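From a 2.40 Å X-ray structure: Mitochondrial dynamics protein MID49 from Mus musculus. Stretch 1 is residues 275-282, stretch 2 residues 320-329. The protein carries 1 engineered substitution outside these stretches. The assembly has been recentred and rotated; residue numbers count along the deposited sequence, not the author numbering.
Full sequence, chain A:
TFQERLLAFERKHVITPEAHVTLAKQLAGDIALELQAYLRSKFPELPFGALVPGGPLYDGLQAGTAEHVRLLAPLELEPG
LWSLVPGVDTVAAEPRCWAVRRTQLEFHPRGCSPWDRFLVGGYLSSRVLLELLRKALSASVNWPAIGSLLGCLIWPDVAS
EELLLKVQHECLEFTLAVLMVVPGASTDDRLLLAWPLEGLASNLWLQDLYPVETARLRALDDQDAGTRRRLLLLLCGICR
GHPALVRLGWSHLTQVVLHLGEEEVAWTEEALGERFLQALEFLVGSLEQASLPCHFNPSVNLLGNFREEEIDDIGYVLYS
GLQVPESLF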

# COMPACT_ATOMS: atom_id res chain seq x y z
N ARG A 275 18.38 14.11 -8.68
CA ARG A 275 17.25 13.22 -8.91
C ARG A 275 16.03 13.70 -8.16
O ARG A 275 14.88 13.59 -8.63
CB ARG A 275 17.58 11.79 -8.48
CG ARG A 275 18.59 11.11 -9.38
CD ARG A 275 18.28 11.31 -10.86
NE ARG A 275 19.52 11.45 -11.61
CZ ARG A 275 19.93 12.56 -12.22
NH1 ARG A 275 19.16 13.63 -12.24
NH2 ARG A 275 21.10 12.57 -12.84
N PHE A 276 16.29 14.23 -6.97
CA PHE A 276 15.27 14.80 -6.12
C PHE A 276 14.64 16.02 -6.79
O PHE A 276 13.42 16.12 -6.84
CB PHE A 276 15.87 15.19 -4.77
CG PHE A 276 14.90 15.86 -3.84
CD1 PHE A 276 14.12 15.12 -2.98
CD2 PHE A 276 14.78 17.23 -3.81
CE1 PHE A 276 13.23 15.74 -2.11
CE2 PHE A 276 13.89 17.86 -2.95
CZ PHE A 276 13.12 17.12 -2.10
N LEU A 277 15.46 16.92 -7.32
CA LEU A 277 14.91 18.13 -7.92
C LEU A 277 14.14 17.75 -9.18
O LEU A 277 13.03 18.23 -9.42
CB LEU A 277 16.00 19.15 -8.23
CG LEU A 277 16.77 19.66 -7.00
CD1 LEU A 277 17.88 20.67 -7.35
CD2 LEU A 277 15.85 20.21 -5.94
N GLN A 278 14.71 16.83 -9.95
CA GLN A 278 14.05 16.31 -11.13
C GLN A 278 12.67 15.71 -10.83
O GLN A 278 11.76 15.84 -11.63
CB GLN A 278 14.91 15.24 -11.80
CG GLN A 278 14.61 15.08 -13.25
CD GLN A 278 15.33 13.90 -13.85
OE1 GLN A 278 16.29 13.40 -13.27
NE2 GLN A 278 14.89 13.47 -15.03
N ALA A 279 12.54 15.03 -9.69
CA ALA A 279 11.25 14.52 -9.23
C ALA A 279 10.24 15.63 -8.95
O ALA A 279 9.08 15.53 -9.33
CB ALA A 279 11.41 13.68 -7.98
N LEU A 280 10.68 16.69 -8.28
CA LEU A 280 9.77 17.79 -8.00
C LEU A 280 9.32 18.40 -9.31
O LEU A 280 8.18 18.83 -9.46
CB LEU A 280 10.43 18.86 -7.12
CG LEU A 280 10.87 18.50 -5.70
CD1 LEU A 280 11.05 19.78 -4.91
CD2 LEU A 280 9.94 17.55 -5.00
N GLU A 281 10.26 18.47 -10.26
CA GLU A 281 9.98 19.02 -11.57
C GLU A 281 8.92 18.23 -12.28
O GLU A 281 8.00 18.79 -12.89
CB GLU A 281 11.25 19.03 -12.41
CG GLU A 281 12.06 20.30 -12.27
CD GLU A 281 13.39 20.25 -13.00
OE1 GLU A 281 13.60 19.33 -13.83
OE2 GLU A 281 14.23 21.14 -12.74
N PHE A 282 9.06 16.91 -12.21
CA PHE A 282 8.14 16.01 -12.87
C PHE A 282 6.77 16.14 -12.21
O PHE A 282 5.74 16.19 -12.90
CB PHE A 282 8.66 14.58 -12.81
CG PHE A 282 7.76 13.60 -13.48
CD1 PHE A 282 7.75 13.49 -14.86
CD2 PHE A 282 6.89 12.81 -12.75
CE1 PHE A 282 6.90 12.62 -15.49
CE2 PHE A 282 6.04 11.92 -13.38
CZ PHE A 282 6.05 11.84 -14.76
N SER A 320 9.54 25.16 -5.41
CA SER A 320 10.92 25.40 -4.98
C SER A 320 12.01 24.54 -5.58
O SER A 320 13.16 24.71 -5.18
CB SER A 320 11.00 25.29 -3.46
OG SER A 320 10.62 24.01 -3.03
N GLY A 321 11.70 23.65 -6.51
CA GLY A 321 12.71 22.67 -6.88
C GLY A 321 14.04 23.19 -7.43
O GLY A 321 15.07 22.88 -6.84
N LEU A 322 14.07 23.99 -8.49
CA LEU A 322 15.37 24.53 -8.90
C LEU A 322 15.70 25.86 -8.23
O LEU A 322 16.84 26.11 -7.85
CB LEU A 322 15.50 24.69 -10.42
CG LEU A 322 15.54 23.43 -11.30
CD1 LEU A 322 15.62 23.84 -12.76
CD2 LEU A 322 16.69 22.51 -10.91
N GLN A 323 14.69 26.72 -8.11
CA GLN A 323 14.85 28.06 -7.53
C GLN A 323 15.34 28.11 -6.08
O GLN A 323 16.40 28.67 -5.81
CB GLN A 323 13.54 28.82 -7.64
CG GLN A 323 12.34 28.01 -7.24
CD GLN A 323 11.16 28.88 -6.95
OE1 GLN A 323 11.24 29.80 -6.15
NE2 GLN A 323 10.04 28.60 -7.62
N VAL A 324 14.57 27.53 -5.15
CA VAL A 324 14.93 27.62 -3.73
C VAL A 324 14.72 26.27 -3.05
O VAL A 324 13.82 26.12 -2.23
CB VAL A 324 14.06 28.65 -2.98
CG1 VAL A 324 14.76 29.11 -1.71
CG2 VAL A 324 13.73 29.84 -3.88
N PRO A 325 15.60 25.30 -3.35
CA PRO A 325 15.36 23.91 -2.94
C PRO A 325 15.36 23.58 -1.44
O PRO A 325 14.54 22.75 -1.04
CB PRO A 325 16.49 23.15 -3.65
CG PRO A 325 17.53 24.19 -3.97
CD PRO A 325 16.77 25.43 -4.24
N GLU A 326 16.20 24.21 -0.62
CA GLU A 326 16.23 23.85 0.81
C GLU A 326 15.22 24.62 1.62
O GLU A 326 15.16 24.50 2.84
CB GLU A 326 17.61 24.08 1.43
CG GLU A 326 18.78 23.39 0.75
CD GLU A 326 19.43 24.26 -0.30
OE1 GLU A 326 18.95 25.39 -0.52
OE2 GLU A 326 20.43 23.83 -0.90
N SER A 327 14.39 25.40 0.94
CA SER A 327 13.29 26.04 1.60
C SER A 327 12.27 24.99 2.02
O SER A 327 11.51 25.19 2.96
CB SER A 327 12.66 27.09 0.68
OG SER A 327 11.95 26.49 -0.39
N LEU A 328 12.32 23.83 1.38
CA LEU A 328 11.27 22.83 1.52
C LEU A 328 11.56 21.79 2.59
O LEU A 328 10.63 21.18 3.13
CB LEU A 328 11.02 22.14 0.17
CG LEU A 328 9.67 21.44 0.01
CD1 LEU A 328 8.56 22.28 0.61
CD2 LEU A 328 9.42 21.18 -1.45
N PHE A 329 12.84 21.55 2.86
CA PHE A 329 13.24 20.61 3.90
C PHE A 329 12.70 21.05 5.27
O PHE A 329 11.59 20.70 5.65
CB PHE A 329 14.76 20.50 3.97
CG PHE A 329 15.37 19.73 2.82
CD1 PHE A 329 14.66 18.73 2.18
CD2 PHE A 329 16.64 20.03 2.38
CE1 PHE A 329 15.22 18.02 1.12
CE2 PHE A 329 17.20 19.33 1.32
CZ PHE A 329 16.48 18.33 0.69

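Residues 275-282 form part of a longer α-helix that extends beyond the stretch at both ends. Its regular i to i+4 bonding is clear in the run from Ala279 N to Arg275 O (2.9 Å) through Phe282 N to Gln278 O (3.0 Å). The second stretch, the C-terminal tail of the chain, is far less regular. Residues 321-323 have helical backbone angles without the regular bonds, and Val324 N makes a weak hydrogen bond to Ser320 O at 3.2 Å. A short 3-10 segment, 325-327, follows. At this turn Val324 O accepts two hydrogen bonds from one residue, from Ser327 N at 3.3 Å and from Ser327 OG at 2.6 Å; serine suits the position because its short hydroxyl can reach back to the backbone while its own amide does the same.

The two backbones come closest at Leu277 and Gly321, whose CA atoms are 5.2 Å apart. No hydrogen bond crosses between the stretches. With the helix amides and carbonyls largely occupied by the helix's own bonds, the tail is held against it by packing, of side chains on one another and of helix side chains on the Gly321 backbone, and the contact buries 395 Å² in total.

Glycine suits the close approach: an ideal CB on Gly321 would point toward the helix and lie 3.4 Å from Leu280 CB, a tight fit. Leu280 CD1 lies 3.9 Å from Gly321 CA. Leu277 crowds the same residue from its carbonyl side: Leu277 CD2 is 2.9 Å from Gly321 O, shorter than a comfortable van der Waals contact between a methyl and an oxygen. Gly321 is poorly ordered, so this distance should be read with caution.

Phe276, Leu277 and Leu280 all direct their CA-to-CB bonds toward the tail. The spacing of three and four residues places Phe276 and Leu277 about one helical turn before Leu280, so these apolar side chains share a side of the helix, while Gln278 points away. Leu277 is the most covered of them. Its CD2 lies 3.8 Å from Pro325 CB, where the compact proline ring offers a rigid apolar surface, and its CD1 lies 4.2 Å from Leu322 CD2. Leu280 CD1 meets Leu328 CD2 at 4.1 Å, a contact between branched aliphatic groups, both buried, that gains from the exclusion of water.

Phe276 meets the last residue of the chain. Phe276 CZ is 3.9 Å from Phe329 CE1, and the ring centroids are 5.7 Å apart with planes at 47°, an oblique pairing in which two apolar rings exclude water from their contact. The CA-to-CB bond of Phe329 points sideways, yet the ring is long enough to bring its end to the helix.

The CA-to-CB bond of Glu281 is also sideways, but the end of the side chain comes nearer the tail; a charged residue suits this exposed position, where its carboxylate can remain near solvent. Its OE2 lies 3.0 Å from Leu322 CG, a close contact with a carbon that offers the carboxylate no polar partner. Leu322 is poorly ordered and touches a crystal neighbour, so this distance too should be read with caution.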